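Local coordinates for UDP-N-acetylglucosamine--peptide N-acetylglucosaminyltransferase stabilizing protein GtfB (Streptococcus gordonii, PDB 5E9T), which binds the serine-rich repeat adhesin GspB as substrate and works with GtfA to attach its first GlcNAc from UDP-GlcNAc, at residues K279-L284 and E372-I377; R285-I290 and Q309-I314; G360-Q365 and L384-Y389. All blocks are in the same frame, centred on the assembly; numbering follows the deposited sequence.

Contact 1. Residues K279-L284 and E372-I377; sequences KRDNYL and ENNLLI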
loop_
_atom_site.group_PDB
_atom_site.type_symbol
_atom_site.label_atom_id
_atom_site.label_comp_id
_atom_site.label_asym_id
_atom_site.label_seq_id
_atom_site.Cartn_x
_atom_site.Cartn_y
_atom_site.Cartn_z
ATOM N N LYS B 279 36.768 31.325 24.617
ATOM C CA LYS B 279 36.045 32.565 24.368
ATOM C C LYS B 279 36.156 33.609 25.477
ATOM O O LYS B 279 35.948 34.794 25.195
ATOM C CB LYS B 279 34.570 32.251 24.109
ATOM C CG LYS B 279 34.369 31.344 22.904
ATOM C CD LYS B 279 35.007 31.945 21.657
ATOM C CE LYS B 279 34.701 31.122 20.408
ATOM N NZ LYS B 279 35.414 29.810 20.379
ATOM N N ARG B 280 36.516 33.225 26.705
ATOM C CA ARG B 280 36.626 34.169 27.820
ATOM C C ARG B 280 37.044 33.414 29.075
ATOM O O ARG B 280 36.881 32.194 29.169
ATOM C CB ARG B 280 35.314 34.940 28.080
ATOM C CG ARG B 280 34.030 34.106 28.133
ATOM C CD ARG B 280 33.730 33.587 29.533
ATOM N NE ARG B 280 32.300 33.425 29.782
ATOM C CZ ARG B 280 31.790 32.640 30.729
ATOM N NH1 ARG B 280 32.592 31.936 31.516
ATOM N NH2 ARG B 280 30.476 32.556 30.888
ATOM N N ASP B 281 37.563 34.163 30.047
ATOM C CA ASP B 281 38.017 33.574 31.296
ATOM C C ASP B 281 36.825 33.284 32.204
ATOM O O ASP B 281 35.677 33.615 31.899
ATOM C CB ASP B 281 39.029 34.486 31.981
ATOM C CG ASP B 281 40.353 34.540 31.246
ATOM O OD1 ASP B 281 40.607 33.644 30.413
ATOM O OD2 ASP B 281 41.145 35.472 31.510
ATOM N N ASN B 282 37.108 32.688 33.361
ATOM C CA ASN B 282 36.042 32.076 34.152
ATOM C C ASN B 282 35.245 33.115 34.940
ATOM O O ASN B 282 34.097 33.411 34.594
ATOM C CB ASN B 282 36.640 31.008 35.072
ATOM C CG ASN B 282 35.615 30.397 35.993
ATOM O OD1 ASN B 282 35.051 31.069 36.846
ATOM N ND2 ASN B 282 35.340 29.117 35.797
ATOM N N TYR B 283 35.851 33.690 35.986
ATOM C CA TYR B 283 35.310 34.676 36.950
ATOM C C TYR B 283 34.619 34.060 38.170
ATOM O O TYR B 283 34.167 34.820 39.035
ATOM C CB TYR B 283 34.346 35.685 36.302
ATOM C CG TYR B 283 34.987 36.438 35.165
ATOM C CD1 TYR B 283 36.267 36.929 35.278
ATOM C CD2 TYR B 283 34.330 36.629 33.969
ATOM C CE1 TYR B 283 36.869 37.611 34.243
ATOM C CE2 TYR B 283 34.929 37.313 32.923
ATOM C CZ TYR B 283 36.201 37.802 33.068
ATOM O OH TYR B 283 36.817 38.483 32.042
ATOM N N LEU B 284 34.488 32.736 38.253
ATOM C CA LEU B 284 34.159 32.041 39.508
ATOM C C LEU B 284 32.838 32.483 40.129
ATOM O O LEU B 284 32.721 32.592 41.352
ATOM C CB LEU B 284 35.278 32.205 40.533
ATOM C CG LEU B 284 36.539 31.377 40.364
ATOM C CD1 LEU B 284 37.644 32.162 39.688
ATOM C CD2 LEU B 284 36.949 30.915 41.715
ATOM N N GLU B 372 34.433 25.684 25.549
ATOM C CA GLU B 372 34.931 26.839 24.811
ATOM C C GLU B 372 34.768 28.129 25.605
ATOM O O GLU B 372 35.511 29.091 25.382
ATOM C CB GLU B 372 34.212 26.959 23.466
ATOM C CG GLU B 372 34.338 25.739 22.570
ATOM C CD GLU B 372 33.929 26.031 21.140
ATOM O OE1 GLU B 372 33.601 27.200 20.845
ATOM O OE2 GLU B 372 33.936 25.095 20.310
ATOM N N ASN B 373 33.795 28.175 26.511
ATOM C CA ASN B 373 33.539 29.343 27.342
ATOM C C ASN B 373 34.196 29.253 28.717
ATOM O O ASN B 373 33.917 30.092 29.580
ATOM C CB ASN B 373 32.035 29.571 27.477
ATOM C CG ASN B 373 31.494 30.492 26.403
ATOM O OD1 ASN B 373 31.130 31.637 26.678
ATOM N ND2 ASN B 373 31.452 30.003 25.169
ATOM N N ASN B 374 35.025 28.233 28.949
ATOM C CA ASN B 374 35.786 28.067 30.188
ATOM C C ASN B 374 34.891 27.859 31.401
ATOM O O ASN B 374 35.294 28.148 32.531
ATOM C CB ASN B 374 36.729 29.253 30.432
ATOM C CG ASN B 374 38.169 28.938 30.080
ATOM O OD1 ASN B 374 38.703 27.899 30.471
ATOM N ND2 ASN B 374 38.807 29.835 29.337
ATOM N N LEU B 375 33.676 27.363 31.190
ATOM C CA LEU B 375 32.877 26.864 32.299
ATOM C C LEU B 375 33.461 25.547 32.791
ATOM O O LEU B 375 33.828 24.680 31.990
ATOM C CB LEU B 375 31.424 26.658 31.870
ATOM C CG LEU B 375 30.478 27.853 31.765
ATOM C CD1 LEU B 375 30.872 28.777 30.634
ATOM C CD2 LEU B 375 29.050 27.372 31.575
ATOM N N LEU B 376 33.552 25.395 34.113
ATOM C CA LEU B 376 34.024 24.138 34.678
ATOM C C LEU B 376 32.897 23.118 34.653
ATOM O O LEU B 376 31.840 23.331 35.259
ATOM C CB LEU B 376 34.533 24.296 36.106
ATOM C CG LEU B 376 34.736 22.886 36.661
ATOM C CD1 LEU B 376 35.903 22.155 35.966
ATOM C CD2 LEU B 376 34.925 22.891 38.168
ATOM N N ILE B 377 33.139 22.000 33.986
ATOM C CA ILE B 377 32.143 20.956 33.798
ATOM C C ILE B 377 32.358 19.842 34.815
ATOM O O ILE B 377 33.494 19.394 35.025
ATOM C CB ILE B 377 32.222 20.404 32.364
ATOM C CG1 ILE B 377 32.358 21.555 31.364
ATOM C CG2 ILE B 377 31.012 19.529 32.069
ATOM C CD1 ILE B 377 32.786 21.104 29.998
#

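Contact 2. Residues R285-I290 and Q309-I314; sequences RKDALI and QLVFRI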
loop_
_atom_site.group_PDB
_atom_site.type_symbol
_atom_site.label_atom_id
_atom_site.label_comp_id
_atom_site.label_asym_id
_atom_site.label_seq_id
_atom_site.Cartn_x
_atom_site.Cartn_y
_atom_site.Cartn_z
ATOM N N ARG B 285 31.824 32.729 39.308
ATOM C CA ARG B 285 30.598 33.269 39.876
ATOM C C ARG B 285 29.576 32.173 40.174
ATOM O O ARG B 285 29.850 30.969 40.112
ATOM C CB ARG B 285 29.995 34.345 38.987
ATOM C CG ARG B 285 30.023 34.033 37.548
ATOM C CD ARG B 285 30.132 35.310 36.781
ATOM N NE ARG B 285 30.362 35.046 35.376
ATOM C CZ ARG B 285 29.804 35.739 34.396
ATOM N NH1 ARG B 285 28.968 36.730 34.673
ATOM N NH2 ARG B 285 30.076 35.427 33.142
ATOM N N LYS B 286 28.366 32.618 40.476
ATOM C CA LYS B 286 27.429 31.943 41.352
ATOM C C LYS B 286 26.450 31.039 40.618
ATOM O O LYS B 286 25.560 30.471 41.257
ATOM C CB LYS B 286 26.636 33.007 42.119
ATOM C CG LYS B 286 27.376 34.287 42.323
ATOM C CD LYS B 286 26.459 35.499 42.416
ATOM C CE LYS B 286 26.066 36.021 41.108
ATOM N NZ LYS B 286 24.862 36.876 41.157
ATOM N N ASP B 287 26.579 30.899 39.309
ATOM C CA ASP B 287 25.449 30.518 38.479
ATOM C C ASP B 287 25.675 29.190 37.765
ATOM O O ASP B 287 26.779 28.894 37.296
ATOM C CB ASP B 287 25.154 31.634 37.479
ATOM C CG ASP B 287 25.090 33.005 38.146
ATOM O OD1 ASP B 287 24.272 33.174 39.073
ATOM O OD2 ASP B 287 25.877 33.903 37.778
ATOM N N ALA B 288 24.610 28.395 37.699
ATOM C CA ALA B 288 24.599 27.110 37.019
ATOM C C ALA B 288 23.903 27.242 35.675
ATOM O O ALA B 288 23.001 28.064 35.500
ATOM C CB ALA B 288 23.895 26.037 37.855
ATOM N N LEU B 289 24.365 26.450 34.711
ATOM C CA LEU B 289 23.701 26.344 33.421
ATOM C C LEU B 289 23.644 24.881 33.025
ATOM O O LEU B 289 24.689 24.242 32.879
ATOM C CB LEU B 289 24.421 27.153 32.346
ATOM C CG LEU B 289 23.827 26.894 30.978
ATOM C CD1 LEU B 289 22.401 27.430 30.918
ATOM C CD2 LEU B 289 24.702 27.514 29.900
ATOM N N ILE B 290 22.431 24.354 32.861
ATOM C CA ILE B 290 22.224 22.993 32.384
ATOM C C ILE B 290 21.303 23.038 31.177
ATOM O O ILE B 290 20.302 23.764 31.174
ATOM C CB ILE B 290 21.621 22.066 33.461
ATOM C CG1 ILE B 290 22.130 22.430 34.857
ATOM C CG2 ILE B 290 21.911 20.608 33.116
ATOM C CD1 ILE B 290 23.618 22.273 35.046
ATOM N N GLN B 309 23.298 28.814 47.780
ATOM C CA GLN B 309 23.941 30.037 47.296
ATOM C C GLN B 309 24.088 30.062 45.781
ATOM O O GLN B 309 24.244 31.144 45.201
ATOM C CB GLN B 309 25.328 30.217 47.933
ATOM C CG GLN B 309 26.308 29.040 47.773
ATOM C CD GLN B 309 25.950 27.849 48.628
ATOM O OE1 GLN B 309 24.806 27.422 48.654
ATOM N NE2 GLN B 309 26.930 27.300 49.330
ATOM N N LEU B 310 24.044 28.902 45.136
ATOM C CA LEU B 310 24.340 28.780 43.717
ATOM C C LEU B 310 23.063 28.937 42.897
ATOM O O LEU B 310 22.063 28.264 43.162
ATOM C CB LEU B 310 24.993 27.424 43.449
ATOM C CG LEU B 310 26.008 27.246 42.322
ATOM C CD1 LEU B 310 27.233 28.117 42.553
ATOM C CD2 LEU B 310 26.400 25.780 42.216
ATOM N N VAL B 311 23.093 29.844 41.916
ATOM C CA VAL B 311 21.980 29.984 40.983
ATOM C C VAL B 311 21.966 28.789 40.042
ATOM O O VAL B 311 23.019 28.330 39.586
ATOM C CB VAL B 311 22.097 31.301 40.196
ATOM C CG1 VAL B 311 20.911 31.468 39.250
ATOM C CG2 VAL B 311 22.210 32.484 41.144
ATOM N N PHE B 312 20.772 28.261 39.760
ATOM C CA PHE B 312 20.607 27.097 38.890
ATOM C C PHE B 312 19.722 27.487 37.714
ATOM O O PHE B 312 18.529 27.757 37.893
ATOM C CB PHE B 312 20.012 25.905 39.644
ATOM C CG PHE B 312 20.986 25.209 40.559
ATOM C CD1 PHE B 312 21.035 23.830 40.634
ATOM C CD2 PHE B 312 21.850 25.930 41.346
ATOM C CE1 PHE B 312 21.940 23.200 41.483
ATOM C CE2 PHE B 312 22.744 25.303 42.185
ATOM C CZ PHE B 312 22.788 23.941 42.252
ATOM N N ARG B 313 20.301 27.505 36.516
ATOM C CA ARG B 313 19.559 27.801 35.300
ATOM C C ARG B 313 19.517 26.557 34.428
ATOM O O ARG B 313 20.565 26.031 34.039
ATOM C CB ARG B 313 20.172 28.975 34.543
ATOM C CG ARG B 313 20.543 30.118 35.446
ATOM C CD ARG B 313 20.325 31.448 34.776
ATOM N NE ARG B 313 20.471 32.526 35.739
ATOM C CZ ARG B 313 21.586 33.224 35.898
ATOM N NH1 ARG B 313 22.647 32.958 35.148
ATOM N NH2 ARG B 313 21.639 34.189 36.803
ATOM N N ILE B 314 18.311 26.091 34.132
ATOM C CA ILE B 314 18.102 24.922 33.293
ATOM C C ILE B 314 17.255 25.338 32.106
ATOM O O ILE B 314 16.258 26.053 32.258
ATOM C CB ILE B 314 17.439 23.777 34.077
ATOM C CG1 ILE B 314 18.308 23.433 35.272
ATOM C CG2 ILE B 314 17.183 22.570 33.188
ATOM C CD1 ILE B 314 18.112 22.067 35.762
#

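Contact 3. Residues G360-Q365 and L384-Y389; sequences GGQVLQ and LHDRHY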
loop_
_atom_site.group_PDB
_atom_site.type_symbol
_atom_site.label_atom_id
_atom_site.label_comp_id
_atom_site.label_asym_id
_atom_site.label_seq_id
_atom_site.Cartn_x
_atom_site.Cartn_y
_atom_site.Cartn_z
ATOM N N GLY B 360 18.973 11.528 28.911
ATOM C CA GLY B 360 18.614 11.592 27.508
ATOM C C GLY B 360 19.741 12.156 26.659
ATOM O O GLY B 360 20.920 12.080 27.011
ATOM N N GLY B 361 19.360 12.747 25.523
ATOM C CA GLY B 361 20.327 13.206 24.553
ATOM C C GLY B 361 20.813 14.626 24.791
ATOM O O GLY B 361 20.186 15.423 25.487
ATOM N N GLN B 362 21.951 14.933 24.176
ATOM C CA GLN B 362 22.634 16.198 24.396
ATOM C C GLN B 362 21.978 17.332 23.624
ATOM O O GLN B 362 21.386 17.133 22.559
ATOM C CB GLN B 362 24.107 16.066 24.021
ATOM C CG GLN B 362 24.823 17.359 23.704
ATOM C CD GLN B 362 26.282 17.257 24.032
ATOM O OE1 GLN B 362 26.654 16.560 24.966
ATOM N NE2 GLN B 362 27.118 17.920 23.263
ATOM N N VAL B 363 22.085 18.532 24.183
ATOM C CA VAL B 363 21.440 19.714 23.640
ATOM C C VAL B 363 22.540 20.575 23.017
ATOM O O VAL B 363 23.260 21.291 23.720
ATOM C CB VAL B 363 20.672 20.457 24.740
ATOM C CG1 VAL B 363 19.527 21.258 24.184
ATOM C CG2 VAL B 363 20.143 19.453 25.753
ATOM N N LEU B 364 22.630 20.536 21.685
ATOM C CA LEU B 364 23.475 21.402 20.851
ATOM C C LEU B 364 24.901 21.573 21.388
ATOM O O LEU B 364 25.340 22.680 21.706
ATOM C CB LEU B 364 22.823 22.772 20.662
ATOM C CG LEU B 364 21.379 22.914 20.202
ATOM C CD1 LEU B 364 20.420 22.747 21.342
ATOM C CD2 LEU B 364 21.168 24.271 19.565
ATOM N N GLN B 365 25.642 20.461 21.422
ATOM C CA GLN B 365 27.062 20.459 21.802
ATOM C C GLN B 365 27.310 21.288 23.062
ATOM O O GLN B 365 28.291 22.027 23.167
ATOM C CB GLN B 365 27.946 20.912 20.640
ATOM C CG GLN B 365 28.065 19.837 19.563
ATOM C CD GLN B 365 29.183 20.093 18.571
ATOM O OE1 GLN B 365 29.352 21.208 18.077
ATOM N NE2 GLN B 365 29.956 19.052 18.270
ATOM N N LEU B 384 26.231 13.116 29.240
ATOM C CA LEU B 384 26.106 13.269 27.809
ATOM C C LEU B 384 27.503 13.569 27.282
ATOM O O LEU B 384 28.180 14.476 27.780
ATOM C CB LEU B 384 25.091 14.367 27.491
ATOM C CG LEU B 384 23.650 14.005 27.923
ATOM C CD1 LEU B 384 23.432 13.798 29.419
ATOM C CD2 LEU B 384 22.699 15.065 27.499
ATOM N N HIS B 385 27.975 12.743 26.352
ATOM C CA HIS B 385 29.303 12.914 25.765
ATOM C C HIS B 385 29.301 14.290 25.114
ATOM O O HIS B 385 28.257 14.717 24.652
ATOM C CB HIS B 385 29.603 11.798 24.757
ATOM C CG HIS B 385 29.131 10.447 25.196
ATOM N ND1 HIS B 385 29.826 9.667 26.095
ATOM C CD2 HIS B 385 28.029 9.736 24.857
ATOM C CE1 HIS B 385 29.173 8.535 26.291
ATOM N NE2 HIS B 385 28.079 8.552 25.551
ATOM N N ASP B 386 30.439 14.976 25.015
ATOM C CA ASP B 386 31.765 14.383 25.064
ATOM C C ASP B 386 32.343 14.131 26.446
ATOM O O ASP B 386 32.197 14.937 27.365
ATOM C CB ASP B 386 32.727 15.273 24.280
ATOM C CG ASP B 386 32.188 15.643 22.913
ATOM O OD1 ASP B 386 30.986 15.968 22.819
ATOM O OD2 ASP B 386 32.962 15.596 21.934
ATOM N N ARG B 387 32.991 12.975 26.569
ATOM C CA ARG B 387 33.928 12.716 27.649
ATOM C C ARG B 387 35.258 13.410 27.427
ATOM O O ARG B 387 36.085 13.435 28.343
ATOM C CB ARG B 387 34.178 11.218 27.782
ATOM C CG ARG B 387 32.989 10.374 27.417
ATOM C CD ARG B 387 32.988 9.114 28.233
ATOM N NE ARG B 387 31.633 8.664 28.502
ATOM C CZ ARG B 387 31.256 8.127 29.653
ATOM N NH1 ARG B 387 32.135 7.990 30.636
ATOM N NH2 ARG B 387 30.001 7.741 29.828
ATOM N N HIS B 388 35.484 13.943 26.221
ATOM C CA HIS B 388 36.755 14.586 25.912
ATOM C C HIS B 388 37.077 15.692 26.913
ATOM O O HIS B 388 38.227 15.835 27.342
ATOM C CB HIS B 388 36.728 15.162 24.489
ATOM C CG HIS B 388 36.417 14.164 23.411
ATOM N ND1 HIS B 388 35.158 14.025 22.867
ATOM C CD2 HIS B 388 37.210 13.294 22.741
ATOM C CE1 HIS B 388 35.181 13.096 21.928
ATOM N NE2 HIS B 388 36.415 12.636 21.832
ATOM N N TYR B 389 36.075 16.489 27.292
ATOM C CA TYR B 389 36.304 17.761 27.972
ATOM C C TYR B 389 36.125 17.719 29.483
ATOM O O TYR B 389 36.256 18.765 30.128
ATOM C CB TYR B 389 35.380 18.838 27.399
ATOM C CG TYR B 389 35.390 18.894 25.895
ATOM C CD1 TYR B 389 34.319 19.389 25.199
ATOM C CD2 TYR B 389 36.475 18.466 25.172
ATOM C CE1 TYR B 389 34.322 19.431 23.822
ATOM C CE2 TYR B 389 36.483 18.507 23.798
ATOM C CZ TYR B 389 35.407 18.996 23.123
ATOM O OH TYR B 389 35.417 19.044 21.748
#

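Contact 1. Residues K279-L284 and E372-I377
Lys279 meets Glu372 twice. Its backbone N donates to Glu372 O at 2.7 Å, with an N-H...O angle of 163°. Its side chain lies beside that of Glu372, pointing the same way, and NZ forms a salt bridge with OE1 of Glu372 at 3.2 Å. NZ comes from above the carboxylate plane. The same NZ donates to Asp277 O, while OE2 of Glu372 is taken by Arg368.

Asn374 has positive phi (64°) and is the C-prime residue of a Schellman motif that ends helix 366-372. Its ND2 donates to Arg280 O at 3.1 Å. The acceptor lies close to the amide plane of Asn374, but ND2 sits above the carbonyl plane of Arg280. With CG anti to its backbone N (chi1 176°), Asn282 brings its amide to Asn374, and ND2 reaches Asn374 O in a weak bond of 3.4 Å.

The Arg280 side chain crosses that of Asn373 at about a right angle, and Asn373 CB lies over one face of the guanidinium. CD1 of Leu375 is 3.7 Å from Arg280 NH1. NH1 forms a salt bridge with Asp352, and NH2 donates to Ser351 O; both lie beyond the two segments.

The irregular chain 279-284 is thus tied to the end of helix 366-372 by polar bonds. Lys279, Arg280 and Glu372 each have an opposite charge beside them, which probably offsets the cost of bringing these groups together.

Contact 2. Residues R285-I290 and Q309-I314
Asp287 to Ile290 pair in parallel with Val311 to Ile314, and the two short strand axes run 19° apart. Four backbone bonds join them. Val311 N donates to Lys286 O, Ala288 N to Val311 O, Arg313 N to Ala288 O at 2.9 Å, and Ile290 N to Arg313 O at 2.8 Å.

On one face of the sheet, Asp287 lies alongside both Val311 and Arg313, pointing the same way. OD1 of Asp287 touches Val311 CG2. OD1 also forms a long salt bridge of 3.6 Å with Arg313 NH2. The oxygen is well out of the guanidinium plane, so this is attraction between charges, with no N-H aimed at it. Arg313 NH1 donates weakly to Glu350 O.

The strands belong to a beta-alpha-beta unit, in which helix 300-306 connects strand 287-291 to strand 311-315. Strand 333-336 flanks strand 311-315 on its other edge.

Ala288, Phe312, Ile290 and Ile314 occupy the second face. Ala288 CB sits over one face of the Phe312 ring, offset toward the rim, 4.0 Å from CD2 of Phe312. Ile290 and Ile314 lie side by side, CG1 to CG1 at 4.0 Å. Helix 300-306 covers Phe312 and Ile314 through Leu300, and Val304 adds to the cover on Phe312.

Contact 3. Residues G360-Q365 and L384-Y389
Leu384 is the side chain that lies against the chain of Gly360, Gly361 and Gln362. Its CB points toward that segment and lies 4.0 Å from CB of Gln362. CG is anti to the carbonyl carbon of Leu384 (chi1 -66°) and meets Gly360 O at 3.5 Å. From there the two methyls part. CD1 remains near the same oxygen, 3.9 Å from Gly360 O. CD2 goes to the next residues, with Gly361 O at 3.2 Å and Gln362 CA at 3.3 Å. The leucine tip therefore rests on backbone atoms. Leu384 also touches Asn358. Gly361 O also accepts a hydrogen bond from His293 ND1. Gly360 has positive phi (88°) with psi -154°, a pair of angles suited to a residue without a side chain.

Both segments are loops that follow neighbouring parallel strands, 353-356 and 376-379, and helix 366-372 links these strands in a beta-alpha-beta crossover. Gln365 is the N-cap residue of that helix.

Gln362 has CG anti to its backbone N, and its chain extends toward the backbone of His385. It also touches Val367 of helix 366-372. The peptide between His385 and Asp386 is modelled as cis. Further on, His388 ND1 donates weakly to Asp386 OD2 at 2.9 Å. Beyond the contact, Gln365 touches Gln10 and His388 touches Glu11, both of helix 10-21, which follows strand 2-5 of the seven-stranded parallel sheet.

In the fold
All three contacts lie in the part of the chain built from strands 287-291, 311-315, 333-336, 353-356 and 376-379, consistent with one Rossmann-like domain of a GT-B-type fold. Centres of contacts 1 and 2 are about 13 Å apart, 1 and 3 about 17 Å, and 2 and 3 about 19 Å. Along the chain, contact 2 falls between the segments of contact 1, whereas contacts 1 and 3 interleave around helix 366-372. Arg280 of contact 1 and Arg285 of contact 2 share Asp352, which probably offsets their like charges. Ile377 packs on Tyr389, joining contacts 1 and 3. Ends of the contact 3 segments reach helix 10-21, at the junction with the N-terminal Rossmann-like domain.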